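PDB 2A2U: protein (alpha-2u-globulin) from Rattus norvegicus, which probably binds and carries small hydrophobic ligands in a lipocalin barrel, including a compound that induces hyaline droplets. Local coordinates for residues A[41-52]-A[161-171]. Sequence-based numbering, arbitrary orientation.
Sequences IVVASNKREKIE and GITRDNIIDLT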
ATOM      1  N   ILE A  41       9.680  25.684  -1.233  1.00 26.89           N
ATOM      2  CA  ILE A  41       9.941  27.109  -1.124  1.00 26.89           C
ATOM      3  C   ILE A  41       8.879  27.849  -0.301  1.00 26.89           C
ATOM      4  O   ILE A  41       9.207  28.503   0.689  1.00 26.89           O
ATOM      5  CB  ILE A  41      10.079  27.750  -2.527  1.00 20.61           C
ATOM      6  CG1 ILE A  41      11.001  26.902  -3.419  1.00 20.61           C
ATOM      7  CG2 ILE A  41      10.598  29.170  -2.409  1.00 20.61           C
ATOM      8  CD1 ILE A  41      12.394  26.637  -2.853  1.00 20.61           C
ATOM      9  N   VAL A  42       7.615  27.748  -0.706  1.00 27.94           N
ATOM     10  CA  VAL A  42       6.518  28.419  -0.004  1.00 27.94           C
ATOM     11  C   VAL A  42       5.296  27.509   0.067  1.00 27.94           C
ATOM     12  O   VAL A  42       4.936  26.868  -0.919  1.00 27.94           O
ATOM     13  CB  VAL A  42       6.102  29.724  -0.735  1.00 16.89           C
ATOM     14  CG1 VAL A  42       4.971  30.402  -0.008  1.00 16.89           C
ATOM     15  CG2 VAL A  42       7.278  30.664  -0.855  1.00 16.89           C
ATOM     16  N   VAL A  43       4.696  27.417   1.251  1.00 28.26           N
ATOM     17  CA  VAL A  43       3.487  26.618   1.462  1.00 28.26           C
ATOM     18  C   VAL A  43       2.421  27.562   1.994  1.00 28.26           C
ATOM     19  O   VAL A  43       2.722  28.466   2.761  1.00 28.26           O
ATOM     20  CB  VAL A  43       3.690  25.468   2.488  1.00 19.11           C
ATOM     21  CG1 VAL A  43       4.741  24.507   1.998  1.00 19.11           C
ATOM     22  CG2 VAL A  43       4.081  26.018   3.837  1.00 19.11           C
ATOM     23  N   ALA A  44       1.175  27.355   1.594  1.00 27.23           N
ATOM     24  CA  ALA A  44       0.103  28.222   2.042  1.00 27.23           C
ATOM     25  C   ALA A  44      -1.179  27.441   2.222  1.00 27.23           C
ATOM     26  O   ALA A  44      -1.561  26.657   1.352  1.00 27.23           O
ATOM     27  CB  ALA A  44      -0.109  29.326   1.041  1.00 14.67           C
ATOM     28  N   SER A  45      -1.828  27.646   3.362  1.00 31.69           N
ATOM     29  CA  SER A  45      -3.092  26.986   3.672  1.00 31.69           C
ATOM     30  C   SER A  45      -3.839  27.840   4.663  1.00 31.69           C
ATOM     31  O   SER A  45      -3.223  28.398   5.568  1.00 31.69           O
ATOM     32  CB  SER A  45      -2.856  25.613   4.300  1.00 29.79           C
ATOM     33  OG  SER A  45      -4.090  24.978   4.599  1.00 29.79           O
ATOM     34  N   ASN A  46      -5.152  27.960   4.500  1.00 56.88           N
ATOM     35  CA  ASN A  46      -5.931  28.747   5.448  1.00 56.88           C
ATOM     36  C   ASN A  46      -6.029  28.002   6.780  1.00 56.88           C
ATOM     37  O   ASN A  46      -6.224  28.625   7.827  1.00 56.88           O
ATOM     38  CB  ASN A  46      -7.304  29.118   4.883  1.00 49.11           C
ATOM     39  CG  ASN A  46      -7.342  30.547   4.324  1.00 49.11           C
ATOM     40  OD1 ASN A  46      -6.404  31.323   4.505  1.00 49.11           O
ATOM     41  ND2 ASN A  46      -8.432  30.896   3.653  1.00 49.11           N
ATOM     42  N   LYS A  47      -5.860  26.673   6.736  1.00 35.38           N
ATOM     43  CA  LYS A  47      -5.859  25.827   7.939  1.00 35.38           C
ATOM     44  C   LYS A  47      -4.393  25.808   8.372  1.00 35.38           C
ATOM     45  O   LYS A  47      -3.727  24.771   8.355  1.00 35.38           O
ATOM     46  CB  LYS A  47      -6.359  24.408   7.625  1.00 62.90           C
ATOM     47  CG  LYS A  47      -6.652  23.554   8.867  1.00 62.90           C
ATOM     48  CD  LYS A  47      -7.888  22.674   8.660  1.00 62.90           C
ATOM     49  CE  LYS A  47      -8.396  22.050   9.963  1.00 62.90           C
ATOM     50  NZ  LYS A  47      -7.638  20.843  10.416  1.00 62.90           N
ATOM     51  N   ARG A  48      -3.923  26.994   8.755  1.00 34.31           N
ATOM     52  CA  ARG A  48      -2.554  27.270   9.167  1.00 34.31           C
ATOM     53  C   ARG A  48      -1.869  26.262  10.080  1.00 34.31           C
ATOM     54  O   ARG A  48      -0.653  26.088  10.006  1.00 34.31           O
ATOM     55  CB  ARG A  48      -2.496  28.652   9.802  1.00 47.00           C
ATOM     56  CG  ARG A  48      -1.313  29.472   9.368  1.00 47.00           C
ATOM     57  CD  ARG A  48      -1.253  30.761  10.152  1.00 47.00           C
ATOM     58  NE  ARG A  48      -0.181  31.626   9.678  1.00 47.00           N
ATOM     59  CZ  ARG A  48       1.111  31.427   9.924  1.00 47.00           C
ATOM     60  NH1 ARG A  48       1.512  30.388  10.647  1.00 47.00           N
ATOM     61  NH2 ARG A  48       2.010  32.271   9.440  1.00 47.00           N
ATOM     62  N   GLU A  49      -2.639  25.616  10.947  1.00 31.28           N
ATOM     63  CA  GLU A  49      -2.118  24.621  11.886  1.00 31.28           C
ATOM     64  C   GLU A  49      -1.332  23.518  11.159  1.00 31.28           C
ATOM     65  O   GLU A  49      -0.332  23.010  11.670  1.00 31.28           O
ATOM     66  CB  GLU A  49      -3.293  24.014  12.661  1.00155.64           C
ATOM     67  CG  GLU A  49      -2.991  22.737  13.425  1.00155.64           C
ATOM     68  CD  GLU A  49      -4.250  21.956  13.754  1.00155.64           C
ATOM     69  OE1 GLU A  49      -5.112  21.795  12.864  1.00155.64           O
ATOM     70  OE2 GLU A  49      -4.376  21.483  14.901  1.00155.64           O
ATOM     71  N   LYS A  50      -1.791  23.186   9.954  1.00 43.56           N
ATOM     72  CA  LYS A  50      -1.211  22.147   9.105  1.00 43.56           C
ATOM     73  C   LYS A  50       0.155  22.473   8.514  1.00 43.56           C
ATOM     74  O   LYS A  50       0.983  21.580   8.339  1.00 43.56           O
ATOM     75  CB  LYS A  50      -2.183  21.823   7.969  1.00 39.35           C
ATOM     76  CG  LYS A  50      -3.527  21.296   8.425  1.00 39.35           C
ATOM     77  CD  LYS A  50      -3.384  19.892   8.950  1.00 39.35           C
ATOM     78  CE  LYS A  50      -4.703  19.354   9.453  1.00 39.35           C
ATOM     79  NZ  LYS A  50      -4.589  17.927   9.865  1.00 39.35           N
ATOM     80  N   ILE A  51       0.366  23.738   8.158  1.00 30.03           N
ATOM     81  CA  ILE A  51       1.630  24.165   7.574  1.00 30.03           C
ATOM     82  C   ILE A  51       2.624  24.705   8.601  1.00 30.03           C
ATOM     83  O   ILE A  51       3.770  25.005   8.269  1.00 30.03           O
ATOM     84  CB  ILE A  51       1.419  25.210   6.460  1.00 21.75           C
ATOM     85  CG1 ILE A  51       0.713  26.452   7.002  1.00 21.75           C
ATOM     86  CG2 ILE A  51       0.618  24.610   5.332  1.00 21.75           C
ATOM     87  CD1 ILE A  51       0.660  27.583   5.992  1.00 21.75           C
ATOM     88  N   GLU A  52       2.197  24.807   9.851  1.00 27.15           N
ATOM     89  CA  GLU A  52       3.072  25.307  10.907  1.00 27.15           C
ATOM     90  C   GLU A  52       3.921  24.189  11.473  1.00 27.15           C
ATOM     91  O   GLU A  52       3.804  23.043  11.041  1.00 27.15           O
ATOM     92  CB  GLU A  52       2.259  25.921  12.034  1.00 56.74           C
ATOM     93  CG  GLU A  52       1.781  27.319  11.747  1.00 56.74           C
ATOM     94  CD  GLU A  52       0.666  27.754  12.672  1.00 56.74           C
ATOM     95  OE1 GLU A  52       0.464  27.114  13.725  1.00 56.74           O
ATOM     96  OE2 GLU A  52      -0.025  28.737  12.341  1.00 56.74           O
ATOM     97  N   GLY A 161      -8.741  31.951  -2.164  1.00 30.21           N
ATOM     98  CA  GLY A 161      -9.197  32.160  -0.807  1.00 30.21           C
ATOM     99  C   GLY A 161      -8.187  32.092   0.317  1.00 30.21           C
ATOM    100  O   GLY A 161      -8.567  32.273   1.470  1.00 30.21           O
ATOM    101  N   ILE A 162      -6.922  31.817   0.022  1.00 38.87           N
ATOM    102  CA  ILE A 162      -5.921  31.758   1.086  1.00 38.87           C
ATOM    103  C   ILE A 162      -5.312  33.141   1.288  1.00 38.87           C
ATOM    104  O   ILE A 162      -4.786  33.736   0.353  1.00 38.87           O
ATOM    105  CB  ILE A 162      -4.836  30.703   0.797  1.00 22.90           C
ATOM    106  CG1 ILE A 162      -5.494  29.329   0.610  1.00 22.90           C
ATOM    107  CG2 ILE A 162      -3.859  30.631   1.962  1.00 22.90           C
ATOM    108  CD1 ILE A 162      -4.685  28.364  -0.212  1.00 22.90           C
ATOM    109  N   THR A 163      -5.448  33.665   2.504  1.00 50.33           N
ATOM    110  CA  THR A 163      -4.952  34.993   2.856  1.00 50.33           C
ATOM    111  C   THR A 163      -3.429  35.054   2.955  1.00 50.33           C
ATOM    112  O   THR A 163      -2.782  34.050   3.260  1.00 50.33           O
ATOM    113  CB  THR A 163      -5.561  35.483   4.197  1.00 56.38           C
ATOM    114  OG1 THR A 163      -5.047  34.700   5.278  1.00 56.38           O
ATOM    115  CG2 THR A 163      -7.069  35.336   4.186  1.00 56.38           C
ATOM    116  N   ARG A 164      -2.875  36.246   2.730  1.00 50.99           N
ATOM    117  CA  ARG A 164      -1.431  36.480   2.781  1.00 50.99           C
ATOM    118  C   ARG A 164      -0.829  36.145   4.149  1.00 50.99           C
ATOM    119  O   ARG A 164       0.377  35.967   4.261  1.00 50.99           O
ATOM    120  CB  ARG A 164      -1.119  37.937   2.409  1.00 88.01           C
ATOM    121  CG  ARG A 164       0.021  38.123   1.404  1.00 88.01           C
ATOM    122  CD  ARG A 164      -0.456  38.919   0.189  1.00 88.01           C
ATOM    123  NE  ARG A 164       0.554  39.061  -0.860  1.00 88.01           N
ATOM    124  CZ  ARG A 164       0.299  39.485  -2.099  1.00 88.01           C
ATOM    125  NH1 ARG A 164      -0.933  39.814  -2.477  1.00 88.01           N
ATOM    126  NH2 ARG A 164       1.280  39.587  -2.979  1.00 88.01           N
ATOM    127  N   ASP A 165      -1.668  36.060   5.181  1.00 37.29           N
ATOM    128  CA  ASP A 165      -1.207  35.740   6.535  1.00 37.29           C
ATOM    129  C   ASP A 165      -0.961  34.232   6.680  1.00 37.29           C
ATOM    130  O   ASP A 165      -0.297  33.792   7.620  1.00 37.29           O
ATOM    131  CB  ASP A 165      -2.246  36.209   7.570  1.00204.93           C
ATOM    132  CG  ASP A 165      -1.736  36.138   9.011  1.00204.93           C
ATOM    133  OD1 ASP A 165      -0.567  35.772   9.251  1.00204.93           O
ATOM    134  OD2 ASP A 165      -2.511  36.469   9.928  1.00204.93           O
ATOM    135  N   ASN A 166      -1.479  33.443   5.742  1.00 39.27           N
ATOM    136  CA  ASN A 166      -1.316  31.997   5.803  1.00 39.27           C
ATOM    137  C   ASN A 166      -0.337  31.440   4.784  1.00 39.27           C
ATOM    138  O   ASN A 166      -0.241  30.231   4.594  1.00 39.27           O
ATOM    139  CB  ASN A 166      -2.677  31.328   5.702  1.00 42.16           C
ATOM    140  CG  ASN A 166      -3.582  31.710   6.851  1.00 42.16           C
ATOM    141  OD1 ASN A 166      -3.167  31.690   8.007  1.00 42.16           O
ATOM    142  ND2 ASN A 166      -4.809  32.102   6.539  1.00 42.16           N
ATOM    143  N   ILE A 167       0.393  32.340   4.137  1.00 35.88           N
ATOM    144  CA  ILE A 167       1.400  31.966   3.155  1.00 35.88           C
ATOM    145  C   ILE A 167       2.727  31.944   3.907  1.00 35.88           C
ATOM    146  O   ILE A 167       3.145  32.959   4.443  1.00 35.88           O
ATOM    147  CB  ILE A 167       1.464  32.993   2.010  1.00 18.25           C
ATOM    148  CG1 ILE A 167       0.070  33.188   1.412  1.00 18.25           C
ATOM    149  CG2 ILE A 167       2.370  32.494   0.913  1.00 18.25           C
ATOM    150  CD1 ILE A 167       0.021  34.144   0.224  1.00 18.25           C
ATOM    151  N   ILE A 168       3.358  30.781   3.996  1.00 29.61           N
ATOM    152  CA  ILE A 168       4.618  30.645   4.721  1.00 29.61           C
ATOM    153  C   ILE A 168       5.813  30.363   3.822  1.00 29.61           C
ATOM    154  O   ILE A 168       5.769  29.463   2.993  1.00 29.61           O
ATOM    155  CB  ILE A 168       4.525  29.537   5.792  1.00 19.42           C
ATOM    156  CG1 ILE A 168       3.464  29.899   6.838  1.00 19.42           C
ATOM    157  CG2 ILE A 168       5.878  29.334   6.454  1.00 19.42           C
ATOM    158  CD1 ILE A 168       3.280  28.867   7.953  1.00 19.42           C
ATOM    159  N   ASP A 169       6.864  31.166   3.976  1.00 32.87           N
ATOM    160  CA  ASP A 169       8.094  31.020   3.200  1.00 32.87           C
ATOM    161  C   ASP A 169       9.047  30.121   3.993  1.00 32.87           C
ATOM    162  O   ASP A 169       9.651  30.553   4.980  1.00 32.87           O
ATOM    163  CB  ASP A 169       8.722  32.402   2.955  1.00 34.11           C
ATOM    164  CG  ASP A 169       9.947  32.353   2.038  1.00 34.11           C
ATOM    165  OD1 ASP A 169      10.478  31.257   1.767  1.00 34.11           O
ATOM    166  OD2 ASP A 169      10.388  33.428   1.582  1.00 34.11           O
ATOM    167  N   LEU A 170       9.196  28.878   3.537  1.00 29.62           N
ATOM    168  CA  LEU A 170      10.044  27.905   4.212  1.00 29.62           C
ATOM    169  C   LEU A 170      11.537  28.077   3.983  1.00 29.62           C
ATOM    170  O   LEU A 170      12.329  27.413   4.653  1.00 29.62           O
ATOM    171  CB  LEU A 170       9.653  26.483   3.817  1.00 18.74           C
ATOM    172  CG  LEU A 170       8.241  25.978   4.090  1.00 18.74           C
ATOM    173  CD1 LEU A 170       8.127  24.556   3.592  1.00 18.74           C
ATOM    174  CD2 LEU A 170       7.941  26.035   5.568  1.00 18.74           C
ATOM    175  N   THR A 171      11.925  28.944   3.047  1.00 40.09           N
ATOM    176  CA  THR A 171      13.343  29.155   2.758  1.00 40.09           C
ATOM    177  C   THR A 171      14.117  29.746   3.923  1.00 40.09           C
ATOM    178  O   THR A 171      15.333  29.613   3.995  1.00 40.09           O
ATOM    179  CB  THR A 171      13.560  30.051   1.538  1.00 28.85           C
ATOM    180  OG1 THR A 171      12.979  31.335   1.776  1.00 28.85           O
ATOM    181  CG2 THR A 171      12.948  29.426   0.311  1.00 28.85           C
TER
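Val43 and Ile168 form the hydrogen-bonded pair of a short antiparallel pairing, in which residues 41-44, the last part of strand 36-44, and strand 167-169 run at 157°, their short axes approaching to 4.6 Å. Val43 N donates to Ile168 O at 2.9 Å and Ile168 N returns a bond to Val43 O. Leu170 N to Ile41 O and the longer Ser45 N to Asn166 O extend the pairing on either side. Val42 and Ala44, in non-hydrogen-bonded pairs with Asp169 and Ile167, turn to the face covered by helix 147-158. Val42 CG1, anti to its own nitrogen (chi1 180°), lies 3.5 Å from Ile167 CG2. On the other face, Val43 CG1 meets Leu170 CD1, while Ile168 CD1 packs 3.5 Å from Ile51 CD1.

Beyond the strands, polar side chains take over. Asn46 OD1 accepts from Asn166 ND2 (2.7 Å) and Thr163 N on opposite faces of its amide, a double grip that should restrain the rotation of this exposed group; the two asparagine amides stand 84° apart. Arg48 stretches its chain past Asn166, extended from CG to NE, and NE donates to Asp165 O at 3.0 Å, near the guanidinium plane. Ile168 CD1 lies over one guanidinium face, and NH1 forms a salt bridge with Glu52 OE2 at 2.8 Å. At the other end, Asp169 OD1 takes Thr171 N and OG1 from the same face of its carboxylate, the first closing an Asx turn, while OD2 pairs with Lys150 of the helix.

Strand 36-44 also pairs with strands 60-67 and 131-140; after helix 147-158 the chain returns to add the short strand 167-169 to it, an arrangement characteristic of the lipocalin fold.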